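Side-chain contacts in Blr3880 protein (Bradyrhizobium japonicum, PDB 2OOD), which probably catalyses the zinc-dependent hydrolytic deamination of guanine to xanthine and ammonia, a step of purine breakdown: residues A[126-131]-A[461-466]; A[252-255]-A[259-262]; A[311-314]-A[320-323]; A[334-339]-A[451-456]. All blocks are in the same frame, centred on the assembly; numbering follows the deposited sequence.

Contact 1 of 4, residues A[126-131]-A[461-466]; sequences ALLAAG and KRLYKK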
loop_
_atom_site.group_PDB
_atom_site.type_symbol
_atom_site.label_atom_id
_atom_site.label_comp_id
_atom_site.label_asym_id
_atom_site.label_seq_id
_atom_site.Cartn_x
_atom_site.Cartn_y
_atom_site.Cartn_z
ATOM N N ALA A 126 -15.732 -5.680 -9.553
ATOM C CA ALA A 126 -14.570 -5.343 -8.742
ATOM C C ALA A 126 -14.907 -4.248 -7.735
ATOM O O ALA A 126 -14.464 -4.296 -6.589
ATOM C CB ALA A 126 -13.430 -4.898 -9.629
ATOM N N LEU A 127 -15.690 -3.266 -8.167
ATOM C CA LEU A 127 -16.089 -2.170 -7.300
ATOM C C LEU A 127 -16.963 -2.625 -6.139
ATOM O O LEU A 127 -16.811 -2.148 -5.018
ATOM C CB LEU A 127 -16.837 -1.100 -8.097
ATOM C CG LEU A 127 -15.989 -0.130 -8.919
ATOM C CD1 LEU A 127 -16.894 0.854 -9.636
ATOM C CD2 LEU A 127 -15.025 0.602 -8.003
ATOM N N LEU A 128 -17.884 -3.543 -6.407
ATOM C CA LEU A 128 -18.779 -4.037 -5.373
ATOM C C LEU A 128 -18.051 -4.926 -4.372
ATOM O O LEU A 128 -18.291 -4.845 -3.166
ATOM C CB LEU A 128 -19.948 -4.798 -6.007
ATOM C CG LEU A 128 -20.928 -3.947 -6.817
ATOM C CD1 LEU A 128 -21.901 -4.861 -7.526
ATOM C CD2 LEU A 128 -21.667 -2.973 -5.914
ATOM N N ALA A 129 -17.165 -5.776 -4.874
ATOM C CA ALA A 129 -16.406 -6.668 -4.015
ATOM C C ALA A 129 -15.421 -5.845 -3.208
ATOM O O ALA A 129 -14.822 -6.340 -2.257
ATOM C CB ALA A 129 -15.667 -7.687 -4.850
ATOM N N ALA A 130 -15.263 -4.579 -3.585
ATOM C CA ALA A 130 -14.332 -3.687 -2.905
ATOM C C ALA A 130 -15.008 -2.736 -1.922
ATOM O O ALA A 130 -14.332 -2.072 -1.147
ATOM C CB ALA A 130 -13.532 -2.897 -3.927
ATOM N N GLY A 131 -16.332 -2.667 -1.958
ATOM C CA GLY A 131 -17.042 -1.793 -1.043
ATOM C C GLY A 131 -17.559 -0.506 -1.657
ATOM O O GLY A 131 -18.255 0.261 -0.991
ATOM N N LYS A 461 -30.861 -3.754 -1.427
ATOM C CA LYS A 461 -30.714 -5.056 -2.064
ATOM C C LYS A 461 -29.264 -5.528 -1.905
ATOM O O LYS A 461 -28.336 -4.799 -2.246
ATOM C CB LYS A 461 -31.057 -4.918 -3.550
ATOM C CG LYS A 461 -31.974 -5.994 -4.112
ATOM C CD LYS A 461 -33.277 -5.402 -4.657
ATOM C CE LYS A 461 -34.163 -4.874 -3.529
ATOM N NZ LYS A 461 -35.410 -4.231 -4.051
ATOM N N ARG A 462 -29.054 -6.733 -1.386
ATOM C CA ARG A 462 -27.690 -7.225 -1.228
ATOM C C ARG A 462 -27.108 -7.735 -2.540
ATOM O O ARG A 462 -27.413 -8.845 -2.964
ATOM C CB ARG A 462 -27.617 -8.349 -0.200
ATOM C CG ARG A 462 -26.186 -8.796 0.053
ATOM C CD ARG A 462 -26.089 -9.849 1.144
ATOM N NE ARG A 462 -26.512 -11.168 0.684
ATOM C CZ ARG A 462 -26.728 -12.205 1.488
ATOM N NH1 ARG A 462 -26.566 -12.080 2.803
ATOM N NH2 ARG A 462 -27.100 -13.373 0.978
ATOM N N LEU A 463 -26.258 -6.930 -3.174
ATOM C CA LEU A 463 -25.639 -7.316 -4.442
ATOM C C LEU A 463 -24.392 -8.180 -4.299
ATOM O O LEU A 463 -24.074 -8.955 -5.196
ATOM C CB LEU A 463 -25.294 -6.075 -5.273
ATOM C CG LEU A 463 -26.436 -5.477 -6.101
ATOM C CD1 LEU A 463 -27.631 -5.227 -5.211
ATOM C CD2 LEU A 463 -25.981 -4.188 -6.762
ATOM N N TYR A 464 -23.695 -8.072 -3.177
ATOM C CA TYR A 464 -22.478 -8.852 -2.985
ATOM C C TYR A 464 -22.399 -9.467 -1.600
ATOM O O TYR A 464 -22.955 -8.932 -0.651
ATOM C CB TYR A 464 -21.260 -7.959 -3.211
ATOM C CG TYR A 464 -19.944 -8.586 -2.827
ATOM C CD1 TYR A 464 -19.390 -9.601 -3.580
ATOM C CD2 TYR A 464 -19.251 -8.155 -1.709
ATOM C CE1 TYR A 464 -18.173 -10.173 -3.234
ATOM C CE2 TYR A 464 -18.033 -8.723 -1.354
ATOM C CZ TYR A 464 -17.498 -9.730 -2.121
ATOM O OH TYR A 464 -16.280 -10.284 -1.784
ATOM N N LYS A 465 -21.695 -10.587 -1.485
ATOM C CA LYS A 465 -21.528 -11.270 -0.206
ATOM C C LYS A 465 -20.285 -12.142 -0.297
ATOM O O LYS A 465 -20.304 -13.180 -0.946
ATOM C CB LYS A 465 -22.765 -12.126 0.092
ATOM C CG LYS A 465 -22.632 -13.125 1.245
ATOM C CD LYS A 465 -22.529 -12.460 2.599
ATOM C CE LYS A 465 -22.559 -13.501 3.715
ATOM N NZ LYS A 465 -22.315 -12.905 5.068
ATOM N N LYS A 466 -19.202 -11.718 0.351
ATOM C CA LYS A 466 -17.948 -12.468 0.318
ATOM C C LYS A 466 -18.184 -13.955 0.584
ATOM O O LYS A 466 -18.869 -14.325 1.541
ATOM C CB LYS A 466 -16.958 -11.900 1.344
ATOM C CG LYS A 466 -15.520 -12.375 1.133
ATOM C CD LYS A 466 -14.537 -11.826 2.171
ATOM C CE LYS A 466 -14.780 -12.424 3.552
ATOM N NZ LYS A 466 -13.828 -11.910 4.572
#
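In Tyr464 the bond to CG stands opposite the backbone N (chi1 171°), which carries the ring away from strand 461-465 and across the last turn of helix 113-129, onto Ala129. Leu128, one residue earlier, holds CD1 extended from CA (chi2 172°), and this methyl meets the CD2 branch of Leu463 at 4.2 Å. The ring of Tyr464 lies almost squarely over the helix backbone: Ala129 CA is 3.7 Å from the ring centroid and 12° off its normal, a CH-pi contact, while Ala129 CB sits 3.9 Å from CZ, toward the phenolic end. On the opposite face the backbone N of Lys466 lies 3.5 Å above the plane of the Tyr464 ring, offset toward the rim, so the ring is sandwiched between the helix and its own chain. Leu463 and Tyr464 form a classic beta bulge opposite Thr456, and both start out toward the helix. The strand belongs to the small beta region flanking the TIM barrel of this amidohydrolase, and the helix lies between the first and second barrel strands. Leu128 O accepts hydrogen bonds from Thr456 OG1 and from Gly131 N, the latter part of a Schellman motif; Leu416 of the second subunit packs on Ala129. With a serine in place of Tyr464, the end of the helix would probably lose its aromatic cover, opening a gap between Ala129 and the chain at Lys466. No hydrogen bond joins the two segments directly; their cohesion is apolar and CH-pi, the latter probably strengthened by the two peptide groups that polarise the CA-H of Ala129.

Contact 2 of 4, residues A[252-255]-A[259-262]; sequences CQDY and YEKF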
loop_
_atom_site.group_PDB
_atom_site.type_symbol
_atom_site.label_atom_id
_atom_site.label_comp_id
_atom_site.label_asym_id
_atom_site.label_seq_id
_atom_site.Cartn_x
_atom_site.Cartn_y
_atom_site.Cartn_z
ATOM N N CYS A 252 -2.737 31.059 -20.788
ATOM C CA CYS A 252 -3.237 30.829 -19.428
ATOM C C CYS A 252 -2.103 30.784 -18.395
ATOM O O CYS A 252 -1.022 30.251 -18.660
ATOM C CB CYS A 252 -4.077 29.537 -19.383
ATOM S SG CYS A 252 -5.747 29.663 -20.173
ATOM N N GLN A 253 -2.368 31.336 -17.213
ATOM C CA GLN A 253 -1.378 31.422 -16.135
ATOM C C GLN A 253 -1.115 30.132 -15.358
ATOM O O GLN A 253 0.040 29.781 -15.105
ATOM C CB GLN A 253 -1.795 32.540 -15.170
ATOM C CG GLN A 253 -2.449 33.705 -15.902
ATOM C CD GLN A 253 -1.636 34.106 -17.128
ATOM O OE1 GLN A 253 -0.487 34.561 -16.997
ATOM N NE2 GLN A 253 -2.211 33.923 -18.327
ATOM N N ASP A 254 -2.181 29.442 -14.959
ATOM C CA ASP A 254 -2.041 28.189 -14.222
ATOM C C ASP A 254 -2.988 27.116 -14.760
ATOM O O ASP A 254 -3.929 27.413 -15.501
ATOM C CB ASP A 254 -2.272 28.416 -12.717
ATOM C CG ASP A 254 -3.484 29.287 -12.428
ATOM O OD1 ASP A 254 -4.483 29.179 -13.169
ATOM O OD2 ASP A 254 -3.445 30.067 -11.451
ATOM N N TYR A 255 -2.738 25.864 -14.390
ATOM C CA TYR A 255 -3.562 24.765 -14.866
ATOM C C TYR A 255 -5.057 25.017 -14.633
ATOM O O TYR A 255 -5.876 24.807 -15.534
ATOM C CB TYR A 255 -3.116 23.464 -14.196
ATOM C CG TYR A 255 -3.366 22.218 -15.023
ATOM C CD1 TYR A 255 -2.402 21.221 -15.112
ATOM C CD2 TYR A 255 -4.573 22.020 -15.685
ATOM C CE1 TYR A 255 -2.633 20.051 -15.839
ATOM C CE2 TYR A 255 -4.817 20.854 -16.413
ATOM C CZ TYR A 255 -3.847 19.872 -16.483
ATOM O OH TYR A 255 -4.100 18.697 -17.171
ATOM N N TYR A 259 -9.201 25.834 -17.314
ATOM C CA TYR A 259 -10.603 25.450 -17.171
ATOM C C TYR A 259 -11.517 26.620 -16.841
ATOM O O TYR A 259 -12.695 26.585 -17.182
ATOM C CB TYR A 259 -10.767 24.372 -16.097
ATOM C CG TYR A 259 -10.036 23.093 -16.414
ATOM C CD1 TYR A 259 -10.252 22.424 -17.608
ATOM C CD2 TYR A 259 -9.107 22.566 -15.532
ATOM C CE1 TYR A 259 -9.554 21.267 -17.919
ATOM C CE2 TYR A 259 -8.406 21.411 -15.831
ATOM C CZ TYR A 259 -8.631 20.768 -17.026
ATOM O OH TYR A 259 -7.913 19.630 -17.336
ATOM N N GLU A 260 -10.993 27.638 -16.160
ATOM C CA GLU A 260 -11.807 28.803 -15.818
ATOM C C GLU A 260 -12.080 29.627 -17.075
ATOM O O GLU A 260 -13.127 30.263 -17.205
ATOM C CB GLU A 260 -11.095 29.673 -14.785
ATOM C CG GLU A 260 -11.006 29.070 -13.406
ATOM C CD GLU A 260 -10.026 29.816 -12.519
ATOM O OE1 GLU A 260 -8.830 29.896 -12.892
ATOM O OE2 GLU A 260 -10.448 30.318 -11.454
ATOM N N LYS A 261 -11.127 29.611 -17.998
ATOM C CA LYS A 261 -11.264 30.345 -19.247
ATOM C C LYS A 261 -12.531 29.895 -19.957
ATOM O O LYS A 261 -13.074 30.617 -20.788
ATOM C CB LYS A 261 -10.044 30.094 -20.148
ATOM C CG LYS A 261 -10.164 30.659 -21.569
ATOM C CD LYS A 261 -8.988 30.234 -22.460
ATOM C CE LYS A 261 -9.154 30.752 -23.890
ATOM N NZ LYS A 261 -8.199 30.153 -24.889
ATOM N N PHE A 262 -13.011 28.703 -19.618
ATOM C CA PHE A 262 -14.206 28.170 -20.255
ATOM C C PHE A 262 -15.371 27.912 -19.304
ATOM O O PHE A 262 -16.249 27.107 -19.603
ATOM C CB PHE A 262 -13.850 26.886 -20.994
ATOM C CG PHE A 262 -12.830 27.078 -22.080
ATOM C CD1 PHE A 262 -13.221 27.454 -23.364
ATOM C CD2 PHE A 262 -11.474 26.881 -21.825
ATOM C CE1 PHE A 262 -12.271 27.629 -24.383
ATOM C CE2 PHE A 262 -10.517 27.055 -22.836
ATOM C CZ PHE A 262 -10.919 27.427 -24.116
#
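Tyr255 presents its CE2 edge to the phenolic end of Tyr259, whose OH lies near the plane of the Tyr255 ring, 3.5 Å from CE2. The rings sit obliquely, planes inclined by 31° and centroids 5.9 Å apart, with Tyr255 CE2 and Tyr259 CE2 in van der Waals contact at 3.7 Å. Each hydroxyl is engaged elsewhere: that of Tyr255 with Glu241, that of Tyr259 with His234 O, Ala208 N and Thr233 OG1. The pair is one turn apart on helix 255-260, on the catalytic side of the TIM barrel; Tyr255 comes within about 6 Å of the bound guanine, and His234, a zinc ligand, ends the barrel strand 230-234. A leucine in place of Tyr259 would probably leave the backbone at His234 and Ala208 without a hydroxyl partner and uncover the CE2 edge of Tyr255. Asp254 is the N-cap of the same helix; its OD1 is 4.4 Å from Glu260 OE1, like charges both salt-bridged to Arg284, and Glu260 OE2 is also paired with Lys288. Farther from the barrel, Lys261, with CG trans to its backbone N (chi1 172°), extends past Cys252, its CD 4.0 Å from Cys252 SG, to a salt bridge between NZ and Asp251.

Contact 3 of 4, residues A[311-314]-A[320-323]; sequences RATD and KMSF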
loop_
_atom_site.group_PDB
_atom_site.type_symbol
_atom_site.label_atom_id
_atom_site.label_comp_id
_atom_site.label_asym_id
_atom_site.label_seq_id
_atom_site.Cartn_x
_atom_site.Cartn_y
_atom_site.Cartn_z
ATOM N N ARG A 311 -3.421 21.395 3.094
ATOM C CA ARG A 311 -3.744 22.683 2.486
ATOM C C ARG A 311 -5.185 22.718 1.992
ATOM O O ARG A 311 -5.883 23.716 2.167
ATOM C CB ARG A 311 -2.799 22.974 1.311
ATOM C CG ARG A 311 -2.870 24.399 0.762
ATOM C CD ARG A 311 -1.823 25.303 1.413
ATOM N NE ARG A 311 -2.091 25.545 2.826
ATOM C CZ ARG A 311 -3.078 26.316 3.274
ATOM N NH1 ARG A 311 -3.889 26.928 2.409
ATOM N NH2 ARG A 311 -3.268 26.462 4.585
ATOM N N ALA A 312 -5.624 21.627 1.373
ATOM C CA ALA A 312 -6.982 21.544 0.859
ATOM C C ALA A 312 -8.007 21.583 1.992
ATOM O O ALA A 312 -9.143 22.005 1.789
ATOM C CB ALA A 312 -7.146 20.272 0.048
ATOM N N THR A 313 -7.600 21.147 3.182
ATOM C CA THR A 313 -8.484 21.134 4.342
ATOM C C THR A 313 -8.360 22.383 5.208
ATOM O O THR A 313 -8.884 22.435 6.319
ATOM C CB THR A 313 -8.224 19.907 5.225
ATOM O OG1 THR A 313 -6.837 19.856 5.581
ATOM C CG2 THR A 313 -8.608 18.641 4.489
ATOM N N ASP A 314 -7.656 23.385 4.699
ATOM C CA ASP A 314 -7.482 24.644 5.411
ATOM C C ASP A 314 -8.854 25.253 5.687
ATOM O O ASP A 314 -9.578 25.604 4.755
ATOM C CB ASP A 314 -6.650 25.599 4.548
ATOM C CG ASP A 314 -6.590 27.005 5.116
ATOM O OD1 ASP A 314 -7.016 27.205 6.271
ATOM O OD2 ASP A 314 -6.109 27.911 4.406
ATOM N N LYS A 320 -13.586 21.493 -1.367
ATOM C CA LYS A 320 -14.414 20.294 -1.381
ATOM C C LYS A 320 -13.639 19.142 -2.000
ATOM O O LYS A 320 -12.953 19.320 -3.006
ATOM C CB LYS A 320 -15.693 20.549 -2.175
ATOM C CG LYS A 320 -16.692 21.404 -1.425
ATOM C CD LYS A 320 -17.927 21.678 -2.262
ATOM C CE LYS A 320 -18.965 22.438 -1.468
ATOM N NZ LYS A 320 -19.306 21.681 -0.236
HETATM N N MSE A 321 -13.755 17.961 -1.400
HETATM C CA MSE A 321 -13.034 16.783 -1.877
HETATM C C MSE A 321 -13.808 15.478 -1.901
HETATM O O MSE A 321 -14.892 15.352 -1.340
HETATM C CB MSE A 321 -11.816 16.516 -1.001
HETATM C CG MSE A 321 -10.588 17.336 -1.266
HETATM SE SE MSE A 321 -9.139 16.549 -0.213
HETATM C CE MSE A 321 -9.651 17.205 1.561
ATOM N N SER A 322 -13.180 14.496 -2.532
ATOM C CA SER A 322 -13.685 13.139 -2.624
ATOM C C SER A 322 -12.389 12.384 -2.859
ATOM O O SER A 322 -11.530 12.875 -3.576
ATOM C CB SER A 322 -14.640 12.968 -3.815
ATOM O OG SER A 322 -13.972 13.072 -5.057
ATOM N N PHE A 323 -12.208 11.229 -2.229
ATOM C CA PHE A 323 -10.982 10.471 -2.441
ATOM C C PHE A 323 -11.156 9.633 -3.688
ATOM O O PHE A 323 -12.278 9.396 -4.124
ATOM C CB PHE A 323 -10.679 9.579 -1.238
ATOM C CG PHE A 323 -10.098 10.324 -0.067
ATOM C CD1 PHE A 323 -10.096 11.715 -0.037
ATOM C CD2 PHE A 323 -9.561 9.638 1.011
ATOM C CE1 PHE A 323 -9.564 12.406 1.050
ATOM C CE2 PHE A 323 -9.027 10.325 2.101
ATOM C CZ PHE A 323 -9.032 11.711 2.113
#
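Met321, present as selenomethionine, reaches from strand 320-323, the eighth strand of the TIM barrel, to the end of the short helix 309-312 that precedes it, where it meets Ala312 and Thr313. Its chain runs out extended as far as SE and then bends (chi3 -75°), which swings the CE methyl round to Thr313. There Met321 CE approaches CG2 of Thr313 to 3.4 Å, the two side chains crossing at a slant, while Met321 SE lies 4.2 Å from CB of Ala312. Thr313 has its OG1 tucked between the backbone N and the carbonyl carbon (chi1 54°), which turns OG1 back to bond the carbonyl O of Leu309 in the preceding helical turn and puts CG2 against the selenomethionine. The cross-segment contact is thus wholly apolar and buried, with Phe307 against both Ala312 and Met321. Just beside it, Arg311 and Asp314 tie the helix end to the following turn by a salt bridge, and Arg311 NE holds Glu366 as well. Arg311 NH1 gives the firmer bond, 3.1 Å to Asp314 OD2, and NH2 a weak one to the same oxygen, which NH1 meets on its anti side, 28° out of the carboxylate plane.

Contact 4 of 4, residues A[334-339]-A[451-456]; sequences SMISVL and RCVDET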
loop_
_atom_site.group_PDB
_atom_site.type_symbol
_atom_site.label_atom_id
_atom_site.label_comp_id
_atom_site.label_asym_id
_atom_site.label_seq_id
_atom_site.Cartn_x
_atom_site.Cartn_y
_atom_site.Cartn_z
ATOM N N SER A 334 -10.207 -0.913 -4.141
ATOM C CA SER A 334 -10.900 -0.574 -2.908
ATOM C C SER A 334 -10.543 0.764 -2.270
ATOM O O SER A 334 -9.383 1.166 -2.257
ATOM C CB SER A 334 -10.677 -1.679 -1.883
ATOM O OG SER A 334 -11.454 -1.437 -0.727
HETATM N N MSE A 335 -11.549 1.447 -1.731
HETATM C CA MSE A 335 -11.330 2.719 -1.058
HETATM C C MSE A 335 -10.596 2.477 0.259
HETATM O O MSE A 335 -10.025 3.397 0.842
HETATM C CB MSE A 335 -12.654 3.424 -0.783
HETATM C CG MSE A 335 -13.361 3.894 -2.031
HETATM SE SE MSE A 335 -12.185 4.936 -3.185
HETATM C CE MSE A 335 -11.956 6.502 -2.038
ATOM N N ILE A 336 -10.616 1.235 0.727
ATOM C CA ILE A 336 -9.926 0.886 1.955
ATOM C C ILE A 336 -8.427 0.928 1.674
ATOM O O ILE A 336 -7.645 1.377 2.509
ATOM C CB ILE A 336 -10.331 -0.522 2.429
ATOM C CG1 ILE A 336 -11.811 -0.531 2.787
ATOM C CG2 ILE A 336 -9.516 -0.938 3.633
ATOM C CD1 ILE A 336 -12.310 -1.888 3.163
ATOM N N SER A 337 -8.033 0.465 0.490
ATOM C CA SER A 337 -6.631 0.464 0.089
ATOM C C SER A 337 -6.188 1.888 -0.188
ATOM O O SER A 337 -5.026 2.235 0.017
ATOM C CB SER A 337 -6.433 -0.376 -1.169
ATOM O OG SER A 337 -6.702 -1.742 -0.921
ATOM N N VAL A 338 -7.119 2.707 -0.665
ATOM C CA VAL A 338 -6.841 4.106 -0.956
ATOM C C VAL A 338 -6.542 4.843 0.346
ATOM O O VAL A 338 -5.651 5.691 0.389
ATOM C CB VAL A 338 -8.043 4.793 -1.651
ATOM C CG1 VAL A 338 -7.853 6.298 -1.662
ATOM C CG2 VAL A 338 -8.186 4.276 -3.068
ATOM N N LEU A 339 -7.284 4.510 1.404
ATOM C CA LEU A 339 -7.090 5.142 2.705
ATOM C C LEU A 339 -5.733 4.780 3.292
ATOM O O LEU A 339 -5.135 5.579 4.012
ATOM C CB LEU A 339 -8.213 4.748 3.677
ATOM C CG LEU A 339 -9.577 5.404 3.402
ATOM C CD1 LEU A 339 -10.652 4.798 4.290
ATOM C CD2 LEU A 339 -9.471 6.906 3.622
ATOM N N ARG A 451 -10.642 -7.702 2.066
ATOM C CA ARG A 451 -11.153 -8.904 2.716
ATOM C C ARG A 451 -12.061 -8.466 3.874
ATOM O O ARG A 451 -12.764 -9.279 4.469
ATOM C CB ARG A 451 -10.007 -9.785 3.249
ATOM C CG ARG A 451 -8.864 -9.981 2.274
ATOM C CD ARG A 451 -8.272 -11.381 2.297
ATOM N NE ARG A 451 -6.965 -11.550 2.952
ATOM C CZ ARG A 451 -5.902 -10.766 2.788
ATOM N NH1 ARG A 451 -5.950 -9.709 2.002
ATOM N NH2 ARG A 451 -4.757 -11.070 3.373
ATOM N N CYS A 452 -12.046 -7.174 4.189
ATOM C CA CYS A 452 -12.875 -6.644 5.265
ATOM C C CYS A 452 -14.279 -6.315 4.779
ATOM O O CYS A 452 -15.176 -6.040 5.576
ATOM C CB CYS A 452 -12.231 -5.396 5.868
ATOM S SG CYS A 452 -10.756 -5.758 6.822
ATOM N N VAL A 453 -14.464 -6.340 3.465
ATOM C CA VAL A 453 -15.765 -6.064 2.881
ATOM C C VAL A 453 -16.509 -7.391 2.809
ATOM O O VAL A 453 -16.210 -8.238 1.966
ATOM C CB VAL A 453 -15.621 -5.468 1.473
ATOM C CG1 VAL A 453 -16.991 -5.221 0.856
ATOM C CG2 VAL A 453 -14.837 -4.187 1.553
ATOM N N ASP A 454 -17.472 -7.572 3.708
ATOM C CA ASP A 454 -18.231 -8.814 3.759
ATOM C C ASP A 454 -19.527 -8.772 2.948
ATOM O O ASP A 454 -19.904 -9.761 2.322
ATOM C CB ASP A 454 -18.533 -9.175 5.212
ATOM C CG ASP A 454 -18.918 -10.631 5.377
ATOM O OD1 ASP A 454 -18.124 -11.507 4.964
ATOM O OD2 ASP A 454 -20.012 -10.897 5.920
ATOM N N GLU A 455 -20.208 -7.635 2.951
ATOM C CA GLU A 455 -21.444 -7.508 2.197
ATOM C C GLU A 455 -21.569 -6.102 1.639
ATOM O O GLU A 455 -21.245 -5.133 2.320
ATOM C CB GLU A 455 -22.651 -7.803 3.093
ATOM C CG GLU A 455 -22.704 -9.217 3.654
ATOM C CD GLU A 455 -23.942 -9.463 4.506
ATOM O OE1 GLU A 455 -24.935 -8.721 4.334
ATOM O OE2 GLU A 455 -23.925 -10.406 5.333
ATOM N N THR A 456 -22.026 -5.994 0.397
ATOM C CA THR A 456 -22.218 -4.694 -0.236
ATOM C C THR A 456 -23.677 -4.628 -0.682
ATOM O O THR A 456 -24.134 -5.481 -1.432
ATOM C CB THR A 456 -21.309 -4.510 -1.472
ATOM O OG1 THR A 456 -19.940 -4.674 -1.093
ATOM C CG2 THR A 456 -21.492 -3.126 -2.054
#
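No ring or other flat group carries this contact, so there are no faces or edges to match: Ile336 meets Val453 and Cys452 entirely through aliphatic branches. The touching atom of Ile336 is its terminal methyl CD1. Ile336 CD1 lies 3.8 Å from CG2 of Val453, and the two branched side chains pass each other at an angle. Ile336 CD1 is also 4.4 Å from CB of Cys452, so it touches two successive residues at the point where a short 3-10 segment gives way to strand 453-458. The reach comes from the extended ethyl arm, CD1 lying anti to CA (chi2 176°). Helix 335-352 follows the last strand of the TIM barrel, and strand 453-458 belongs to the small beta region that amidohydrolases of this family carry beside the barrel; the contact therefore packs the opening turn of a barrel helix against that region. Phe75 and Val444 add further apolar cover to Ile336. The start of the helix is fixed by Ser334 at the N-cap position: its OG accepts from the backbone N of Ile336 at 3.2 Å, with an N-H...O angle of 157°, and is also hydrogen-bonded to the carbonyl O of Ala130. The cap thus satisfies an N-H of the first turn on the very residue whose side chain reaches the strand. Past the touching residues, Asp454 and Glu455 form a classic beta bulge opposite Ala408, and the carboxylates of both make salt bridges to Lys465.

From the N terminus, the chain opens contact 1 at helix 113-129, between the first two barrel strands, and closes it only at the last strand, 461-465, so the other three lie within its span. They follow in series without crossing: contact 2 closes a single helical turn near the guanine site, contact 3 a short loop into the eighth barrel strand, and contact 4 a loop of 111 intervening residues to strand 453-458. Contacts 3 and 4 touch where Phe323 packs on Met335 and Leu339. Contacts 1 and 4 meet through neighbouring antiparallel strands and together join two barrel helices to the small beta region. Contact 2 stands apart, its centre 40 Å from that of contact 1.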